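PDB 2YYS: proline iminopeptidase-related protein from Thermus thermophilus, which is of unknown function but belongs to the peptidase S33 family of alpha/beta hydrolases and may act as a peptidase. Local coordinates for residues 256-259 with 264-267; 121-126 with 270-275. All blocks are in the same frame, centred on the assembly; numbering follows the deposited sequence.

Contact 1: 256-259 with 264-267; sequences YLWI and AFEE
The ring of Phe-265 reaches Trp-258 and Leu-257 because its CG stands anti to the backbone N, chi1 179°. On the other side, Trp-258 has its CG between the backbone N and the carbonyl carbon, chi1 54°. That turn leads the end of the indole away from the segment 264-267, while CB stays beside the phenyl ring. Trp-258 CB sits over one face of that ring, 3.7 Å from the Phe-265 ring centroid, in a CH-pi contact. Of the phenyl atoms, Phe-265 CD2 is the nearest to Trp-258 CB, at 3.6 Å. The indole adds an edge-to-face stack, its edge turned to the Phe-265 face. Trp-258 CE3 is 4.1 Å from Phe-265 CE1. The five-membered ring centroid lies 5.7 Å from that of Phe-265, planes at 64°. Leu-257 crosses Phe-265 at about a right angle and places CG 3.8 Å from Phe-265 CD1. No hydrogen bond joins the two segments; the packing is apolar and buried. With an alanine here in place of Phe-265, Trp-258 CB and Leu-257 CG would probably lose the ring they pack on, and a gap would probably open between the two helices. A single residue separates helix 257-260 from helix 262-274, and the contact packs the two against each other. Leu-250 of strand 247-250 touches Leu-257 and Phe-265, while helix 40-46 supplies Leu-42 to Trp-258 and Leu-46 to Phe-265.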
loop_
_atom_site.group_PDB
_atom_site.type_symbol
_atom_site.label_atom_id
_atom_site.label_comp_id
_atom_site.label_asym_id
_atom_site.label_seq_id
_atom_site.Cartn_x
_atom_site.Cartn_y
_atom_site.Cartn_z
ATOM N N TYR A 256 -10.463 -1.492 1.767
ATOM C CA TYR A 256 -10.740 -0.829 0.500
ATOM C C TYR A 256 -11.742 0.272 0.769
ATOM O O TYR A 256 -12.916 0.207 0.427
ATOM C CB TYR A 256 -11.197 -1.837 -0.557
ATOM C CG TYR A 256 -10.101 -2.825 -0.811
ATOM C CD1 TYR A 256 -9.098 -2.570 -1.740
ATOM C CD2 TYR A 256 -10.009 -3.973 -0.060
ATOM C CE1 TYR A 256 -8.055 -3.477 -1.936
ATOM C CE2 TYR A 256 -8.985 -4.866 -0.237
ATOM C CZ TYR A 256 -8.017 -4.627 -1.176
ATOM O OH TYR A 256 -7.015 -5.555 -1.318
ATOM N N LEU A 257 -11.235 1.316 1.397
ATOM C CA LEU A 257 -12.100 2.295 2.015
ATOM C C LEU A 257 -12.894 3.126 1.001
ATOM O O LEU A 257 -13.991 3.600 1.317
ATOM C CB LEU A 257 -11.326 3.123 3.056
ATOM C CG LEU A 257 -10.210 4.076 2.643
ATOM C CD1 LEU A 257 -9.778 4.925 3.816
ATOM C CD2 LEU A 257 -8.993 3.318 2.122
ATOM N N TRP A 258 -12.376 3.248 -0.221
ATOM C CA TRP A 258 -13.051 3.984 -1.283
ATOM C C TRP A 258 -14.271 3.218 -1.837
ATOM O O TRP A 258 -15.170 3.820 -2.401
ATOM C CB TRP A 258 -12.061 4.331 -2.418
ATOM C CG TRP A 258 -11.331 3.146 -2.946
ATOM C CD1 TRP A 258 -11.748 2.313 -3.939
ATOM C CD2 TRP A 258 -10.072 2.630 -2.491
ATOM N NE1 TRP A 258 -10.825 1.310 -4.130
ATOM C CE2 TRP A 258 -9.783 1.488 -3.261
ATOM C CE3 TRP A 258 -9.147 3.026 -1.520
ATOM C CZ2 TRP A 258 -8.623 0.729 -3.075
ATOM C CZ3 TRP A 258 -7.995 2.268 -1.330
ATOM C CH2 TRP A 258 -7.743 1.136 -2.104
ATOM N N ILE A 259 -14.275 1.895 -1.690
ATOM C CA ILE A 259 -15.416 1.062 -2.052
ATOM C C ILE A 259 -16.540 1.159 -1.007
ATOM O O ILE A 259 -17.710 1.296 -1.354
ATOM C CB ILE A 259 -14.967 -0.407 -2.190
ATOM C CG1 ILE A 259 -14.026 -0.573 -3.389
ATOM C CG2 ILE A 259 -16.174 -1.345 -2.319
ATOM C CD1 ILE A 259 -13.542 -2.015 -3.585
ATOM N N ALA A 264 -17.237 9.851 1.480
ATOM C CA ALA A 264 -16.337 10.274 2.536
ATOM C C ALA A 264 -14.889 10.190 2.036
ATOM O O ALA A 264 -14.081 11.040 2.379
ATOM C CB ALA A 264 -16.527 9.426 3.778
ATOM N N PHE A 265 -14.587 9.192 1.200
ATOM C CA PHE A 265 -13.229 9.002 0.704
ATOM C C PHE A 265 -12.846 10.129 -0.235
ATOM O O PHE A 265 -11.752 10.672 -0.147
ATOM C CB PHE A 265 -13.045 7.669 -0.011
ATOM C CG PHE A 265 -11.648 7.471 -0.537
ATOM C CD1 PHE A 265 -10.646 7.003 0.293
ATOM C CD2 PHE A 265 -11.329 7.812 -1.843
ATOM C CE1 PHE A 265 -9.365 6.846 -0.176
ATOM C CE2 PHE A 265 -10.042 7.648 -2.324
ATOM C CZ PHE A 265 -9.057 7.166 -1.486
ATOM N N GLU A 266 -13.763 10.482 -1.126
ATOM C CA GLU A 266 -13.524 11.539 -2.095
ATOM C C GLU A 266 -13.147 12.822 -1.371
ATOM O O GLU A 266 -12.198 13.497 -1.742
ATOM C CB GLU A 266 -14.770 11.777 -2.944
ATOM C CG GLU A 266 -14.731 13.093 -3.716
ATOM C CD GLU A 266 -15.822 13.208 -4.763
ATOM O OE1 GLU A 266 -16.911 12.654 -4.566
ATOM O OE2 GLU A 266 -15.587 13.874 -5.782
ATOM N N GLU A 267 -13.918 13.160 -0.342
ATOM C CA GLU A 267 -13.660 14.359 0.446
ATOM C C GLU A 267 -12.278 14.296 1.128
ATOM O O GLU A 267 -11.497 15.241 1.037
ATOM C CB GLU A 267 -14.783 14.553 1.479
ATOM C CG GLU A 267 -14.512 15.575 2.576
ATOM C CD GLU A 267 -15.679 15.694 3.562
ATOM O OE1 GLU A 267 -16.067 14.674 4.198
ATOM O OE2 GLU A 267 -16.211 16.815 3.698
#

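Contact 2: 121-126 with 270-275; sequences GAILLA and KEALAA
Ile-123 meets Ala-272 and Leu-273 in a small, buried, apolar contact between a central strand and the last long helix of an alpha/beta hydrolase fold. Strand 119-125 lies inside the sheet, parallel to strands 97-102 and 221-226 on its two sides, and Ile-123 is hydrogen-bonded through its backbone to Leu-99 and Ala-101. Helix 262-274 packs against one face of this sheet, and helix 105-115 lies on the other, where it meets Ala-122 and Leu-124. The CA atoms of Ile-123 and Ala-272 are the nearest across the two segments, 6.8 Å apart. Ala-272 points its methyl at the strand, and its small size is consistent with the close approach of the helix. Tyr-222 of the adjoining strand touches Ala-272 too, and Glu-271 forms a salt bridge with Arg-248. Leu-273 starts out away from the strand, yet its end comes back and brings CD2 to 3.8 Å from Ile-123 CD1. No hydrogen bond crosses between the two segments. Ile-123 has CG1 anti to its carbonyl carbon, chi1 -61°, and an extended chi2 of 172° carries CD1 out to the helix. Ile-123 CG1 is itself 3.9 Å from Ala-272 CB. The tip comes closer: Ile-123 CD1 lies 3.5 Å from Ala-272 CB and 3.7 Å from the backbone N of Leu-273.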
loop_
_atom_site.group_PDB
_atom_site.type_symbol
_atom_site.label_atom_id
_atom_site.label_comp_id
_atom_site.label_asym_id
_atom_site.label_seq_id
_atom_site.Cartn_x
_atom_site.Cartn_y
_atom_site.Cartn_z
ATOM N N GLY A 121 6.463 13.879 -0.908
ATOM C CA GLY A 121 5.379 13.685 0.039
ATOM C C GLY A 121 4.669 12.355 -0.168
ATOM O O GLY A 121 5.012 11.592 -1.069
ATOM N N ALA A 122 3.673 12.065 0.662
ATOM C CA ALA A 122 2.938 10.816 0.522
ATOM C C ALA A 122 1.566 10.853 1.155
ATOM O O ALA A 122 1.321 11.592 2.108
ATOM C CB ALA A 122 3.746 9.637 1.087
ATOM N N ILE A 123 0.671 10.062 0.584
ATOM C CA ILE A 123 -0.599 9.740 1.188
ATOM C C ILE A 123 -0.560 8.241 1.454
ATOM O O ILE A 123 -0.383 7.436 0.527
ATOM C CB ILE A 123 -1.773 10.132 0.258
ATOM C CG1 ILE A 123 -1.740 11.641 0.003
ATOM C CG2 ILE A 123 -3.096 9.735 0.888
ATOM C CD1 ILE A 123 -2.735 12.158 -1.047
ATOM N N LEU A 124 -0.670 7.888 2.731
ATOM C CA LEU A 124 -0.711 6.509 3.185
ATOM C C LEU A 124 -2.158 6.085 3.433
ATOM O O LEU A 124 -2.824 6.575 4.353
ATOM C CB LEU A 124 0.103 6.359 4.468
ATOM C CG LEU A 124 1.485 7.026 4.507
ATOM C CD1 LEU A 124 2.175 6.794 5.870
ATOM C CD2 LEU A 124 2.361 6.513 3.391
ATOM N N LEU A 125 -2.645 5.182 2.592
ATOM C CA LEU A 125 -3.970 4.615 2.749
ATOM C C LEU A 125 -3.861 3.312 3.505
ATOM O O LEU A 125 -3.151 2.400 3.075
ATOM C CB LEU A 125 -4.607 4.366 1.386
ATOM C CG LEU A 125 -4.554 5.522 0.387
ATOM C CD1 LEU A 125 -5.078 5.061 -0.963
ATOM C CD2 LEU A 125 -5.341 6.709 0.875
ATOM N N ALA A 126 -4.586 3.199 4.609
ATOM C CA ALA A 126 -4.637 1.949 5.353
ATOM C C ALA A 126 -3.238 1.373 5.584
ATOM O O ALA A 126 -2.956 0.229 5.243
ATOM C CB ALA A 126 -5.486 0.959 4.598
ATOM N N LYS A 270 -9.275 14.169 -1.588
ATOM C CA LYS A 270 -9.083 15.476 -2.215
ATOM C C LYS A 270 -8.397 16.449 -1.267
ATOM O O LYS A 270 -7.559 17.233 -1.686
ATOM C CB LYS A 270 -10.413 16.067 -2.693
ATOM C CG LYS A 270 -10.926 15.466 -4.010
ATOM C CD LYS A 270 -12.254 16.105 -4.435
ATOM C CE LYS A 270 -12.314 16.371 -5.931
ATOM N NZ LYS A 270 -13.681 16.830 -6.343
ATOM N N GLU A 271 -8.750 16.397 0.007
ATOM C CA GLU A 271 -8.081 17.209 1.012
ATOM C C GLU A 271 -6.596 16.803 1.107
ATOM O O GLU A 271 -5.720 17.659 1.118
ATOM C CB GLU A 271 -8.799 17.062 2.366
ATOM C CG GLU A 271 -8.086 17.695 3.551
ATOM C CD GLU A 271 -8.830 17.514 4.871
ATOM O OE1 GLU A 271 -9.331 16.395 5.153
ATOM O OE2 GLU A 271 -8.905 18.498 5.641
ATOM N N ALA A 272 -6.325 15.498 1.160
ATOM C CA ALA A 272 -4.950 14.985 1.240
ATOM C C ALA A 272 -4.103 15.421 0.032
ATOM O O ALA A 272 -2.961 15.839 0.190
ATOM C CB ALA A 272 -4.952 13.460 1.359
ATOM N N LEU A 273 -4.672 15.318 -1.168
ATOM C CA LEU A 273 -3.967 15.712 -2.383
ATOM C C LEU A 273 -3.627 17.199 -2.377
ATOM O O LEU A 273 -2.525 17.575 -2.733
ATOM C CB LEU A 273 -4.790 15.408 -3.626
ATOM C CG LEU A 273 -4.956 13.939 -3.982
ATOM C CD1 LEU A 273 -6.082 13.821 -4.988
ATOM C CD2 LEU A 273 -3.659 13.336 -4.534
ATOM N N ALA A 274 -4.591 18.031 -1.991
ATOM C CA ALA A 274 -4.391 19.479 -1.912
ATOM C C ALA A 274 -3.284 19.834 -0.917
ATOM O O ALA A 274 -2.504 20.744 -1.163
ATOM C CB ALA A 274 -5.702 20.193 -1.534
ATOM N N ALA A 275 -3.201 19.085 0.178
ATOM C CA ALA A 275 -2.185 19.306 1.206
ATOM C C ALA A 275 -0.766 18.919 0.788
ATOM O O ALA A 275 0.184 19.201 1.511
ATOM C CB ALA A 275 -2.560 18.561 2.487
#

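Overall arrangement
Both contacts use helix 262-274. Contact 1 joins its first half to the short helix 257-260, and contact 2 sets its last turns on strand 119-125. Their centres are about 12 Å apart, and both segments of contact 1 fall between the two segments of contact 2 in the sequence. Leu-125 bridges them: its CD1 is 4.1 Å from Trp-258 CZ3, and its CD2 is 4.2 Å from Phe-265 CE1. Through Leu-125 the two contacts pack against each other on the same face of the sheet. His-102 touches Leu-125 and Trp-258. Ala-126 touches Asp-229 and His-255, which probably match the acid and histidine of the triad in other alpha/beta hydrolases.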